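Local coordinates for protein Exo-beta-1,3-galactanase (Bifidobacterium bifidum, PDB 5FLW) that probably acts as a family 43 glycoside hydrolase that cleaves galactose units from the non-reducing ends of beta-1,3-galactan chains, at residues Gln19-Gly24 with Asp266-His271; His88-Gly93 with Asp167-Ile172; Gly140-Glu145 with Pro191-Lys196. All blocks are in the same frame, centred on the assembly; numbering follows the deposited sequence.

The chain folds into a five-bladed beta-propeller, and the three contacts each join two different blades. Interaction 1 brings the loop before the first blade against the last blade; interaction 2 joins loops of the second and third blades; interaction 3 packs the inner strands of the third and fourth against each other. Interactions 2 and 3, with centres about 16 Å apart, meet at Gln143, whose NE2 probably hydrogen-bonds both Tyr169 OH and His88 O, each at 2.9 Å. Interaction 1 lies across the chain's centre from both, about 28 Å from interaction 2 and 21 Å from interaction 3, centre to centre. Family 43 enzymes hold their active site near the propeller axis.

Interaction 1. Residues Gln19-Gly24 with Asp266-His271; sequences QLHGIG and DRWQEH
The carboxylate of Asp266 is the polar hub of this buried contact, and the backbone N-H of Gly22 points into it. The straighter of two bonds runs from Gly22 N to Asp266 OD1, 3.3 Å long with an N-H...O angle of 162°, and arrives from above the carboxylate plane; the same nitrogen makes a weak bond to OD2. Two waters also bind OD1. One donates to it and accepts from Ile23 N at 3.2 Å, so consecutive amides lean on a single oxygen, the first directly and the second through water. The other water lies 2.7 Å from both Asp266 OD1 and His21 ND1, in the imidazole plane at its edge. Three partners thus grip OD1, which is consistent with an ionised carboxylate.

Beside this polar cluster, the six-membered ring of Trp268 reaches across to the loop with its far end, CZ3 lying 3.8 Å from His21 CB and CH2 3.6 Å from Gly22 N, both at an oblique slant. Asp266 CB sits over one face of the same indole, toward its rim. Gly22 has a left-handed backbone (phi 57°), which a glycine adopts easily.

An outer shell fixes the orientation of both rings: Gln244 OE1 binds Trp268 NE1, and the carbonyl of Gly274 binds His21 NE2. Ahead of His21, Leu20 forms the centre of an inverse gamma turn. Since strand 24-28 opens the first blade and strand 261-266 belongs to the last, the contact joins the two ends of the ring of blades in a five-bladed beta-propeller.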
ATOM      1  N   GLN A  19      12.381  -1.743   7.611  1.00 10.09           N
ATOM      2  CA  GLN A  19      11.076  -2.395   7.754  1.00 10.56           C
ATOM      3  C   GLN A  19      10.109  -1.890   6.664  1.00 11.06           C
ATOM      4  O   GLN A  19       9.066  -1.267   6.914  1.00 11.07           O
ATOM      5  CB  GLN A  19      10.547  -2.193   9.175  1.00 10.32           C
ATOM      6  CG  GLN A  19      11.379  -2.865  10.316  1.00 10.65           C
ATOM      7  CD  GLN A  19      11.432  -4.391  10.220  1.00 11.81           C
ATOM      8  OE1 GLN A  19      10.414  -5.057  10.100  1.00 11.77           O
ATOM      9  NE2 GLN A  19      12.650  -4.946  10.255  1.00 13.49           N
ATOM     10  N   LEU A  20      10.482  -2.171   5.419  1.00  9.45           N
ATOM     11  CA  LEU A  20       9.706  -1.717   4.263  1.00 10.62           C
ATOM     12  C   LEU A  20       8.656  -2.777   3.892  1.00 14.05           C
ATOM     13  O   LEU A  20       8.658  -3.337   2.787  1.00 15.02           O
ATOM     14  CB  LEU A  20      10.627  -1.376   3.084  1.00 12.85           C
ATOM     15  CG  LEU A  20      11.524  -0.156   3.329  1.00 11.16           C
ATOM     16  CD1 LEU A  20      12.689  -0.118   2.352  1.00 13.04           C
ATOM     17  CD2 LEU A  20      10.739   1.183   3.317  1.00 12.61           C
ATOM     18  N   HIS A  21       7.747  -3.035   4.846  1.00 11.12           N
ATOM     19  CA  HIS A  21       6.742  -4.088   4.732  1.00 10.44           C
ATOM     20  C   HIS A  21       5.353  -3.462   4.680  1.00 10.94           C
ATOM     21  O   HIS A  21       5.001  -2.638   5.541  1.00 10.11           O
ATOM     22  CB  HIS A  21       6.782  -5.030   5.927  1.00 10.21           C
ATOM     23  CG  HIS A  21       8.153  -5.495   6.292  1.00 11.79           C
ATOM     24  ND1 HIS A  21       8.940  -6.240   5.429  1.00 10.57           N
ATOM     25  CD2 HIS A  21       8.856  -5.369   7.446  1.00 10.77           C
ATOM     26  CE1 HIS A  21      10.089  -6.507   6.028  1.00 14.48           C
ATOM     27  NE2 HIS A  21      10.056  -6.010   7.261  1.00 11.73           N
ATOM     28  N   GLY A  22       4.568  -3.864   3.680  1.00 10.55           N
ATOM     29  CA  GLY A  22       3.229  -3.321   3.493  1.00 10.26           C
ATOM     30  C   GLY A  22       3.205  -1.814   3.332  1.00 10.49           C
ATOM     31  O   GLY A  22       2.279  -1.169   3.821  1.00 10.80           O
ATOM     32  N   ILE A  23       4.188  -1.234   2.607  1.00 10.34           N
ATOM     33  CA  ILE A  23       4.437   0.208   2.724  1.00 10.33           C
ATOM     34  C   ILE A  23       3.391   1.059   2.005  1.00 14.08           C
ATOM     35  O   ILE A  23       2.779   0.665   0.992  1.00 12.68           O
ATOM     36  CB  ILE A  23       5.858   0.638   2.287  1.00 11.57           C
ATOM     37  CG1 ILE A  23       6.054   0.490   0.772  1.00 11.22           C
ATOM     38  CG2 ILE A  23       6.893  -0.081   3.089  1.00 10.20           C
ATOM     39  CD1 ILE A  23       7.411   0.976   0.283  1.00 12.28           C
ATOM     40  N   GLY A  24       3.231   2.282   2.526  1.00 12.71           N
ATOM     41  CA  GLY A  24       2.770   3.396   1.732  1.00 11.35           C
ATOM     42  C   GLY A  24       3.980   4.214   1.313  1.00 13.37           C
ATOM     43  O   GLY A  24       5.010   4.233   2.010  1.00 12.82           O
ATOM     44  N   ASP A 266       5.820  -7.390  -1.652  1.00 13.66           N
ATOM     45  CA  ASP A 266       6.343  -8.026  -0.444  1.00 12.03           C
ATOM     46  C   ASP A 266       6.531  -9.525  -0.661  1.00 10.58           C
ATOM     47  O   ASP A 266       5.648 -10.189  -1.204  1.00 12.19           O
ATOM     48  CB  ASP A 266       5.393  -7.817   0.744  1.00 11.88           C
ATOM     49  CG  ASP A 266       5.332  -6.370   1.194  1.00 11.89           C
ATOM     50  OD1 ASP A 266       6.313  -5.892   1.778  1.00 12.35           O
ATOM     51  OD2 ASP A 266       4.313  -5.702   0.944  1.00 14.71           O
ATOM     52  N   ARG A 267       7.675 -10.055  -0.189  1.00 13.17           N
ATOM     53  CA  ARG A 267       7.931 -11.507  -0.048  1.00 12.14           C
ATOM     54  C   ARG A 267       7.802 -11.866   1.429  1.00 12.45           C
ATOM     55  O   ARG A 267       8.797 -11.927   2.155  1.00 13.94           O
ATOM     56  CB  ARG A 267       9.335 -11.876  -0.517  1.00 12.63           C
ATOM     57  CG  ARG A 267       9.411 -12.149  -1.948  1.00 18.68           C
ATOM     58  CD  ARG A 267      10.601 -13.012  -2.369  1.00 18.66           C
ATOM     59  NE  ARG A 267      10.468 -13.144  -3.802  1.00 17.27           N
ATOM     60  CZ  ARG A 267      11.447 -13.450  -4.635  1.00 15.14           C
ATOM     61  NH1 ARG A 267      12.683 -13.678  -4.182  1.00 15.35           N
ATOM     62  NH2 ARG A 267      11.167 -13.525  -5.930  1.00 16.47           N
ATOM     63  N   TRP A 268       6.562 -12.116   1.858  1.00 13.50           N
ATOM     64  CA  TRP A 268       6.271 -12.322   3.268  1.00 13.79           C
ATOM     65  C   TRP A 268       6.872 -13.630   3.760  1.00 16.46           C
ATOM     66  O   TRP A 268       6.671 -14.694   3.158  1.00 17.28           O
ATOM     67  CB  TRP A 268       4.761 -12.338   3.481  1.00 14.89           C
ATOM     68  CG  TRP A 268       4.077 -11.070   3.137  1.00 13.17           C
ATOM     69  CD1 TRP A 268       3.214 -10.843   2.083  1.00 15.13           C
ATOM     70  CD2 TRP A 268       4.155  -9.834   3.867  1.00 12.84           C
ATOM     71  NE1 TRP A 268       2.762  -9.536   2.114  1.00 13.98           N
ATOM     72  CE2 TRP A 268       3.311  -8.901   3.209  1.00 15.82           C
ATOM     73  CE3 TRP A 268       4.829  -9.430   5.032  1.00 12.04           C
ATOM     74  CZ2 TRP A 268       3.139  -7.580   3.685  1.00 13.63           C
ATOM     75  CZ3 TRP A 268       4.656  -8.131   5.490  1.00 11.30           C
ATOM     76  CH2 TRP A 268       3.817  -7.229   4.835  1.00 11.45           C
ATOM     77  N   GLN A 269       7.583 -13.555   4.873  0.52 14.39           N
ATOM     78  CA  GLN A 269       8.205 -14.721   5.497  0.52 16.85           C
ATOM     79  C   GLN A 269       7.471 -14.993   6.808  0.52 14.85           C
ATOM     80  O   GLN A 269       7.724 -14.346   7.824  0.52 13.78           O
ATOM     81  CB  GLN A 269       9.698 -14.466   5.700  0.52 15.95           C
ATOM     82  CG  GLN A 269      10.447 -14.312   4.370  0.52 12.94           C
ATOM     83  CD  GLN A 269      10.608 -15.636   3.635  0.52 16.44           C
ATOM     84  OE1 GLN A 269       9.732 -16.061   2.885  0.52 19.51           O
ATOM     85  NE2 GLN A 269      11.733 -16.298   3.860  0.52 31.73           N
ATOM     86  N   GLU A 270       6.556 -15.965   6.763  1.00 14.51           N
ATOM     87  CA  GLU A 270       5.630 -16.202   7.865  1.00 14.32           C
ATOM     88  C   GLU A 270       6.326 -16.368   9.215  1.00 16.41           C
ATOM     89  O   GLU A 270       5.814 -15.919  10.246  1.00 20.15           O
ATOM     90  CB  GLU A 270       4.736 -17.402   7.526  1.00 15.59           C
ATOM     91  CG  GLU A 270       3.855 -17.909   8.656  1.00 17.81           C
ATOM     92  CD  GLU A 270       2.895 -18.969   8.229  1.00 19.21           C
ATOM     93  OE1 GLU A 270       3.121 -19.604   7.178  1.00 20.41           O
ATOM     94  OE2 GLU A 270       1.918 -19.229   8.983  1.00 24.41           O
ATOM     95  N   HIS A 271       7.474 -17.030   9.238  1.00 15.18           N
ATOM     96  CA  HIS A 271       8.179 -17.312  10.486  1.00 20.11           C
ATOM     97  C   HIS A 271       9.330 -16.354  10.774  1.00 23.87           C
ATOM     98  O   HIS A 271      10.108 -16.587  11.714  1.00 21.25           O
ATOM     99  CB  HIS A 271       8.635 -18.750  10.539  1.00 18.29           C
ATOM    100  CG  HIS A 271       7.497 -19.703  10.259  1.00 37.41           C
ATOM    101  ND1 HIS A 271       6.491 -19.927  11.190  1.00 38.76           N
ATOM    102  CD2 HIS A 271       7.165 -20.398   9.146  1.00 42.31           C
ATOM    103  CE1 HIS A 271       5.619 -20.748  10.663  1.00 38.49           C
ATOM    104  NE2 HIS A 271       6.006 -21.042   9.433  1.00 47.33           N
TER
HETATM  105  O   HOH W   1       8.345  -7.249   2.991  1.00 11.85           O
HETATM  106  O   HOH W   2       6.220  -3.049   0.985  1.00 14.52           O

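Interaction 2. Residues His88-Gly93 with Asp167-Ile172; sequences HCPATG and DDYLTI
Two loops from neighbouring propeller blades meet here, the hairpin turn between strands 80-88 and 95-102 of the second blade and the connection between strands 159-165 and 172-179 of the third. The tight part is a sulfur-aromatic contact. Cys89 SG lies over the face of the Tyr169 ring, 4.2 Å from its centroid and 27° off the normal, while Cys89 CA adds a CH-pi contact over the same face toward the rim. With SG anti to the backbone N (chi1 178°), the sulfur is carried over the ring face and also approaches the carbonyl Asp167 O at 3.1 Å. At the phenol end, Pro90 CD packs against Tyr169 CZ at 3.5 Å, the two side chains crossing at about a right angle. Tyr169 has a left-handed backbone conformation (phi 66°) and its CB is directed at the other loop; its hydroxyl is held by Gly147 O and Gln143 NE2.

Away from the ring the packing loosens. Ala91, Thr92 and Asp167 are exposed, and Thr92 CG2 touches Asp168 CB at 3.9 Å, the two side chains crossing obliquely. Water does much of the joining on this side: one molecule accepts from Ala91 N and donates to Asp167 O at 2.6 Å, and another connects Thr92 OG1 with Asp168 O, to which it donates at 2.9 Å. Thr92 OG1 also binds Lys94 N within its own hairpin.

Each loop is braced internally as well. Gly93 N bonds back to Cys89 O in one, and in the other Asp168 forms an Asx turn, its OD1 accepting Leu170 N at 3.1 Å from above the carboxylate plane.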
ATOM      1  N   HIS A  88      -1.265  13.809   2.272  1.00 15.35           N
ATOM      2  CA  HIS A  88      -1.193  15.212   2.670  1.00 16.01           C
ATOM      3  C   HIS A  88      -2.522  15.875   2.294  1.00 20.18           C
ATOM      4  O   HIS A  88      -2.918  15.854   1.117  1.00 16.36           O
ATOM      5  CB  HIS A  88       0.006  15.900   1.999  1.00 17.71           C
ATOM      6  CG  HIS A  88       0.290  17.284   2.514  1.00 25.76           C
ATOM      7  ND1 HIS A  88       0.936  18.240   1.759  1.00 40.07           N
ATOM      8  CD2 HIS A  88       0.029  17.867   3.708  1.00 20.21           C
ATOM      9  CE1 HIS A  88       1.075  19.346   2.470  1.00 43.19           C
ATOM     10  NE2 HIS A  88       0.504  19.158   3.645  1.00 25.35           N
ATOM     11  N   CYS A  89      -3.217  16.443   3.303  1.00 14.14           N
ATOM     12  CA  CYS A  89      -4.572  16.972   3.110  1.00 13.71           C
ATOM     13  C   CYS A  89      -4.514  18.394   2.561  1.00 16.01           C
ATOM     14  O   CYS A  89      -4.033  19.296   3.259  1.00 17.15           O
ATOM     15  CB  CYS A  89      -5.331  16.990   4.428  1.00 13.27           C
ATOM     16  SG  CYS A  89      -6.974  17.692   4.259  1.00 16.40           S
ATOM     17  N   PRO A  90      -5.018  18.650   1.352  1.00 19.55           N
ATOM     18  CA  PRO A  90      -4.907  20.019   0.809  1.00 21.32           C
ATOM     19  C   PRO A  90      -5.640  21.067   1.633  1.00 18.90           C
ATOM     20  O   PRO A  90      -5.129  22.186   1.818  1.00 21.63           O
ATOM     21  CB  PRO A  90      -5.489  19.881  -0.601  1.00 19.13           C
ATOM     22  CG  PRO A  90      -5.366  18.424  -0.917  1.00 19.88           C
ATOM     23  CD  PRO A  90      -5.585  17.708   0.369  1.00 17.27           C
ATOM     24  N   ALA A  91      -6.822  20.725   2.166  1.00 21.02           N
ATOM     25  CA  ALA A  91      -7.627  21.744   2.831  1.00 18.63           C
ATOM     26  C   ALA A  91      -7.028  22.157   4.168  1.00 23.41           C
ATOM     27  O   ALA A  91      -7.162  23.316   4.560  1.00 23.96           O
ATOM     28  CB  ALA A  91      -9.062  21.250   3.016  1.00 20.49           C
ATOM     29  N   THR A  92      -6.332  21.245   4.863  1.00 19.80           N
ATOM     30  CA  THR A  92      -5.870  21.498   6.219  1.00 17.87           C
ATOM     31  C   THR A  92      -4.358  21.597   6.338  1.00 17.90           C
ATOM     32  O   THR A  92      -3.876  22.109   7.353  1.00 21.67           O
ATOM     33  CB  THR A  92      -6.320  20.369   7.157  1.00 18.19           C
ATOM     34  OG1 THR A  92      -5.639  19.167   6.792  1.00 16.51           O
ATOM     35  CG2 THR A  92      -7.853  20.143   7.119  1.00 16.65           C
ATOM     36  N   GLY A  93      -3.606  21.079   5.363  1.00 17.29           N
ATOM     37  CA  GLY A  93      -2.164  20.979   5.460  1.00 16.91           C
ATOM     38  C   GLY A  93      -1.653  19.874   6.368  1.00 17.15           C
ATOM     39  O   GLY A  93      -0.428  19.750   6.544  1.00 18.63           O
ATOM     40  N   ASP A 167     -13.176  16.388   2.995  1.00 15.67           N
ATOM     41  CA  ASP A 167     -12.153  17.374   2.639  1.00 14.55           C
ATOM     42  C   ASP A 167     -11.050  17.483   3.678  1.00 17.64           C
ATOM     43  O   ASP A 167      -9.934  17.883   3.338  1.00 20.79           O
ATOM     44  CB  ASP A 167     -12.755  18.768   2.458  1.00 17.79           C
ATOM     45  CG  ASP A 167     -13.590  18.897   1.203  1.00 21.88           C
ATOM     46  OD1 ASP A 167     -13.480  18.030   0.301  1.00 23.93           O
ATOM     47  OD2 ASP A 167     -14.387  19.863   1.146  1.00 25.04           O
ATOM     48  N   ASP A 168     -11.344  17.222   4.950  1.00 15.27           N
ATOM     49  CA  ASP A 168     -10.286  17.234   5.954  1.00 14.78           C
ATOM     50  C   ASP A 168      -9.542  15.898   6.044  1.00 14.76           C
ATOM     51  O   ASP A 168      -8.680  15.741   6.917  1.00 13.77           O
ATOM     52  CB  ASP A 168     -10.834  17.662   7.317  1.00 15.30           C
ATOM     53  CG  ASP A 168     -11.854  16.680   7.880  1.00 17.55           C
ATOM     54  OD1 ASP A 168     -12.052  15.595   7.305  1.00 14.48           O
ATOM     55  OD2 ASP A 168     -12.462  17.000   8.932  1.00 19.17           O
ATOM     56  N   TYR A 169      -9.885  14.933   5.185  1.00 13.44           N
ATOM     57  CA  TYR A 169      -9.221  13.639   5.060  1.00 12.72           C
ATOM     58  C   TYR A 169      -9.372  12.740   6.295  1.00 12.12           C
ATOM     59  O   TYR A 169      -8.697  11.701   6.364  1.00 13.86           O
ATOM     60  CB  TYR A 169      -7.743  13.792   4.669  1.00 11.74           C
ATOM     61  CG  TYR A 169      -7.461  14.030   3.193  1.00 12.05           C
ATOM     62  CD1 TYR A 169      -8.438  14.526   2.322  1.00 14.84           C
ATOM     63  CD2 TYR A 169      -6.203  13.733   2.657  1.00 14.08           C
ATOM     64  CE1 TYR A 169      -8.157  14.733   0.957  1.00 15.00           C
ATOM     65  CE2 TYR A 169      -5.916  13.937   1.308  1.00 12.80           C
ATOM     66  CZ  TYR A 169      -6.879  14.432   0.463  1.00 14.37           C
ATOM     67  OH  TYR A 169      -6.568  14.617  -0.884  1.00 16.06           O
ATOM     68  N   LEU A 170     -10.266  13.065   7.251  1.00 11.76           N
ATOM     69  CA  LEU A 170     -10.337  12.330   8.522  1.00 12.92           C
ATOM     70  C   LEU A 170     -11.398  11.227   8.542  1.00 14.23           C
ATOM     71  O   LEU A 170     -11.382  10.383   9.453  1.00 11.74           O
ATOM     72  CB  LEU A 170     -10.616  13.278   9.691  1.00 13.98           C
ATOM     73  CG  LEU A 170      -9.590  14.392   9.911  1.00 13.96           C
ATOM     74  CD1 LEU A 170     -10.038  15.249  11.075  1.00 15.22           C
ATOM     75  CD2 LEU A 170      -8.223  13.817  10.146  1.00 12.70           C
ATOM     76  N   THR A 171     -12.320  11.227   7.570  1.00 12.40           N
ATOM     77  CA  THR A 171     -13.347  10.192   7.491  1.00 10.50           C
ATOM     78  C   THR A 171     -13.783  10.014   6.033  1.00 12.10           C
ATOM     79  O   THR A 171     -13.266  10.671   5.128  1.00 13.10           O
ATOM     80  CB  THR A 171     -14.501  10.475   8.461  1.00 11.51           C
ATOM     81  OG1 THR A 171     -15.297   9.290   8.561  1.00 12.23           O
ATOM     82  CG2 THR A 171     -15.350  11.655   7.985  1.00 10.49           C
ATOM     83  N   ILE A 172     -14.723   9.078   5.817  1.00 13.54           N
ATOM     84  CA  ILE A 172     -15.194   8.652   4.500  1.00 13.74           C
ATOM     85  C   ILE A 172     -16.593   9.210   4.264  1.00 13.17           C
ATOM     86  O   ILE A 172     -17.448   9.154   5.156  1.00 14.65           O
ATOM     87  CB  ILE A 172     -15.248   7.118   4.468  1.00 16.47           C
ATOM     88  CG1 ILE A 172     -13.860   6.533   4.687  1.00 15.54           C
ATOM     89  CG2 ILE A 172     -15.882   6.608   3.165  1.00 14.83           C
ATOM     90  CD1 ILE A 172     -13.963   5.006   4.966  1.00 14.76           C
TER
HETATM   91  O   HOH W   3      -8.714  18.729   1.186  1.00 20.05           O
HETATM   92  O   HOH W   4      -6.630  17.145   8.322  1.00 16.65           O

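Interaction 3. Residues Gly140-Glu145 with Pro191-Lys196; sequences GVFQDE and PTIIKK
Phe142, Lys195 and Ile193 carry this contact between the innermost strands of the third and fourth propeller blades, which run nearly parallel at 15° with their axes 6.0 Å apart at closest. The Phe142 ring, its CG anti to the backbone N, reaches across the gap. Ile193 sets CG2 over one face of it, 4.1 Å from the centroid, while Lys195 CB meets the far end at CZ, 4.0 Å away. Beyond that point the extended Lys195 chain runs on to Asp144, where NZ forms a salt bridge with OD1 at 2.9 Å through the syn lone pair.

Glu145 N binds the same Asp144 OD1 from above the carboxylate plane at 2.8 Å, and Tyr200 OH holds OD2. An alanine at Asp144 would remove the carboxylate and would probably leave the lysine tip less well fixed. Toward the strand starts, a water bridges the backbones, donating to Val141 O and accepting from Ile193 N. At Gly140 a CB would clash with Pro191 O.

The inner strands are joined by an apolar core, a water and a terminal ion pair; with the Lys195 ammonium and Glu145 amide on OD1 and Tyr200 OH at OD2, the buried Asp144 is probably kept charged.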
ATOM      1  N   GLY A 140      -5.206   0.810   0.699  1.00 10.83           N
ATOM      2  CA  GLY A 140      -4.263   1.653  -0.009  1.00 12.60           C
ATOM      3  C   GLY A 140      -4.860   3.044  -0.128  1.00 10.73           C
ATOM      4  O   GLY A 140      -6.002   3.263   0.266  1.00 11.91           O
ATOM      5  N   VAL A 141      -4.079   3.990  -0.660  1.00 11.63           N
ATOM      6  CA  VAL A 141      -4.573   5.354  -0.849  1.00 12.65           C
ATOM      7  C   VAL A 141      -4.308   5.855  -2.273  1.00 15.97           C
ATOM      8  O   VAL A 141      -3.387   5.406  -2.970  1.00 15.52           O
ATOM      9  CB  VAL A 141      -4.023   6.357   0.199  1.00 13.94           C
ATOM     10  CG1 VAL A 141      -4.516   5.993   1.617  1.00 12.52           C
ATOM     11  CG2 VAL A 141      -2.492   6.418   0.128  1.00 11.25           C
ATOM     12  N   PHE A 142      -5.113   6.839  -2.689  1.00 14.89           N
ATOM     13  CA  PHE A 142      -4.897   7.508  -3.963  1.00 12.65           C
ATOM     14  C   PHE A 142      -5.356   8.965  -3.847  1.00 15.46           C
ATOM     15  O   PHE A 142      -6.419   9.250  -3.294  1.00 15.50           O
ATOM     16  CB  PHE A 142      -5.609   6.773  -5.119  1.00 14.45           C
ATOM     17  CG  PHE A 142      -5.552   7.512  -6.440  1.00 15.07           C
ATOM     18  CD1 PHE A 142      -4.374   7.568  -7.177  1.00 14.17           C
ATOM     19  CD2 PHE A 142      -6.671   8.166  -6.933  1.00 18.80           C
ATOM     20  CE1 PHE A 142      -4.321   8.266  -8.359  1.00 18.28           C
ATOM     21  CE2 PHE A 142      -6.614   8.856  -8.115  1.00 16.41           C
ATOM     22  CZ  PHE A 142      -5.434   8.906  -8.831  1.00 16.75           C
ATOM     23  N   GLN A 143      -4.539   9.880  -4.360  1.00 14.42           N
ATOM     24  CA  GLN A 143      -4.859  11.302  -4.396  1.00 19.15           C
ATOM     25  C   GLN A 143      -4.901  11.749  -5.856  1.00 18.28           C
ATOM     26  O   GLN A 143      -3.897  11.645  -6.574  1.00 17.01           O
ATOM     27  CB  GLN A 143      -3.827  12.097  -3.605  1.00 14.80           C
ATOM     28  CG  GLN A 143      -4.111  13.556  -3.534  1.00 17.01           C
ATOM     29  CD  GLN A 143      -3.186  14.253  -2.577  1.00 21.62           C
ATOM     30  OE1 GLN A 143      -1.957  14.269  -2.772  1.00 24.52           O
ATOM     31  NE2 GLN A 143      -3.755  14.809  -1.510  1.00 18.57           N
ATOM     32  N   ASP A 144      -6.069  12.224  -6.295  1.00 16.39           N
ATOM     33  CA  ASP A 144      -6.313  12.592  -7.685  1.00 18.18           C
ATOM     34  C   ASP A 144      -5.834  14.033  -7.967  1.00 25.77           C
ATOM     35  O   ASP A 144      -5.471  14.788  -7.048  1.00 19.64           O
ATOM     36  CB  ASP A 144      -7.793  12.387  -8.024  1.00 21.46           C
ATOM     37  CG  ASP A 144      -8.034  12.005  -9.489  1.00 18.50           C
ATOM     38  OD1 ASP A 144      -7.148  12.206 -10.351  1.00 21.15           O
ATOM     39  OD2 ASP A 144      -9.156  11.527  -9.768  1.00 22.07           O
ATOM     40  N   GLU A 145      -5.854  14.395  -9.266  0.50 19.87           N
ATOM     41  CA  GLU A 145      -5.290  15.670  -9.705  0.50 22.02           C
ATOM     42  C   GLU A 145      -6.079  16.858  -9.169  0.50 24.38           C
ATOM     43  O   GLU A 145      -5.519  17.949  -8.999  0.50 28.54           O
ATOM     44  CB  GLU A 145      -5.217  15.726 -11.241  0.50 24.68           C
ATOM     45  CG  GLU A 145      -4.254  16.793 -11.786  0.50 27.67           C
ATOM     46  CD  GLU A 145      -3.793  16.513 -13.210  0.50 28.32           C
ATOM     47  OE1 GLU A 145      -4.409  15.644 -13.863  0.50 31.36           O
ATOM     48  OE2 GLU A 145      -2.814  17.151 -13.664  0.50 28.82           O
ATOM     49  N   PRO A 191      -4.493  -3.345  -2.379  1.00 12.13           N
ATOM     50  CA  PRO A 191      -4.777  -2.459  -3.516  1.00 11.96           C
ATOM     51  C   PRO A 191      -3.788  -1.306  -3.650  1.00 12.26           C
ATOM     52  O   PRO A 191      -3.292  -0.751  -2.654  1.00 12.05           O
ATOM     53  CB  PRO A 191      -6.182  -1.918  -3.185  1.00 12.13           C
ATOM     54  CG  PRO A 191      -6.238  -1.953  -1.681  1.00 11.97           C
ATOM     55  CD  PRO A 191      -5.528  -3.247  -1.328  1.00 12.27           C
ATOM     56  N   THR A 192      -3.574  -0.905  -4.914  1.00 12.52           N
ATOM     57  CA  THR A 192      -2.817   0.295  -5.252  1.00 13.50           C
ATOM     58  C   THR A 192      -3.350   0.833  -6.584  1.00 13.92           C
ATOM     59  O   THR A 192      -3.711   0.046  -7.466  1.00 15.70           O
ATOM     60  CB  THR A 192      -1.296  -0.003  -5.275  1.00 14.07           C
ATOM     61  OG1 THR A 192      -0.571   1.184  -5.636  1.00 14.48           O
ATOM     62  CG2 THR A 192      -0.960  -1.153  -6.213  1.00 13.88           C
ATOM     63  N   ILE A 193      -3.429   2.168  -6.715  1.00 13.26           N
ATOM     64  CA  ILE A 193      -3.955   2.817  -7.917  1.00 15.17           C
ATOM     65  C   ILE A 193      -3.014   3.926  -8.365  1.00 16.76           C
ATOM     66  O   ILE A 193      -2.557   4.735  -7.550  1.00 15.81           O
ATOM     67  CB  ILE A 193      -5.383   3.402  -7.691  1.00 16.19           C
ATOM     68  CG1 ILE A 193      -6.406   2.274  -7.475  1.00 17.35           C
ATOM     69  CG2 ILE A 193      -5.846   4.312  -8.869  1.00 15.74           C
ATOM     70  CD1 ILE A 193      -7.823   2.722  -7.131  1.00 14.22           C
ATOM     71  N   ILE A 194      -2.797   4.009  -9.678  1.00 15.79           N
ATOM     72  CA  ILE A 194      -2.105   5.130 -10.306  1.00 15.46           C
ATOM     73  C   ILE A 194      -2.986   5.636 -11.444  1.00 17.20           C
ATOM     74  O   ILE A 194      -3.981   5.008 -11.827  1.00 17.31           O
ATOM     75  CB  ILE A 194      -0.664   4.814 -10.816  1.00 16.75           C
ATOM     76  CG1 ILE A 194      -0.660   3.723 -11.902  1.00 21.10           C
ATOM     77  CG2 ILE A 194       0.277   4.447  -9.666  1.00 17.40           C
ATOM     78  CD1 ILE A 194      -0.853   4.214 -13.306  1.00 25.83           C
ATOM     79  N   LYS A 195      -2.620   6.800 -11.958  1.00 19.51           N
ATOM     80  CA  LYS A 195      -3.315   7.417 -13.082  1.00 17.84           C
ATOM     81  C   LYS A 195      -2.308   7.860 -14.137  1.00 18.96           C
ATOM     82  O   LYS A 195      -1.266   8.433 -13.809  1.00 20.79           O
ATOM     83  CB  LYS A 195      -4.084   8.672 -12.621  1.00 18.17           C
ATOM     84  CG  LYS A 195      -5.223   9.160 -13.550  1.00 20.91           C
ATOM     85  CD  LYS A 195      -5.735  10.512 -13.072  1.00 19.01           C
ATOM     86  CE  LYS A 195      -6.962  10.955 -13.821  1.00 20.77           C
ATOM     87  NZ  LYS A 195      -7.611  12.164 -13.255  1.00 20.04           N
ATOM     88  N   LYS A 196      -2.620   7.587 -15.403  1.00 21.46           N
ATOM     89  CA  LYS A 196      -1.777   8.033 -16.505  1.00 24.08           C
ATOM     90  C   LYS A 196      -2.664   8.462 -17.668  1.00 26.14           C
ATOM     91  O   LYS A 196      -3.463   7.661 -18.175  1.00 23.73           O
ATOM     92  CB  LYS A 196      -0.820   6.929 -16.964  1.00 21.72           C
ATOM     93  CG  LYS A 196       0.123   7.375 -18.066  1.00 21.72           C
ATOM     94  CD  LYS A 196       0.801   6.169 -18.692  1.00 23.23           C
ATOM     95  CE  LYS A 196       1.558   6.519 -19.952  1.00 24.33           C
ATOM     96  NZ  LYS A 196       2.518   7.622 -19.704  1.00 28.70           N
TER
HETATM   97  O   HOH W   5      -1.680   3.605  -4.444  1.00 14.54           O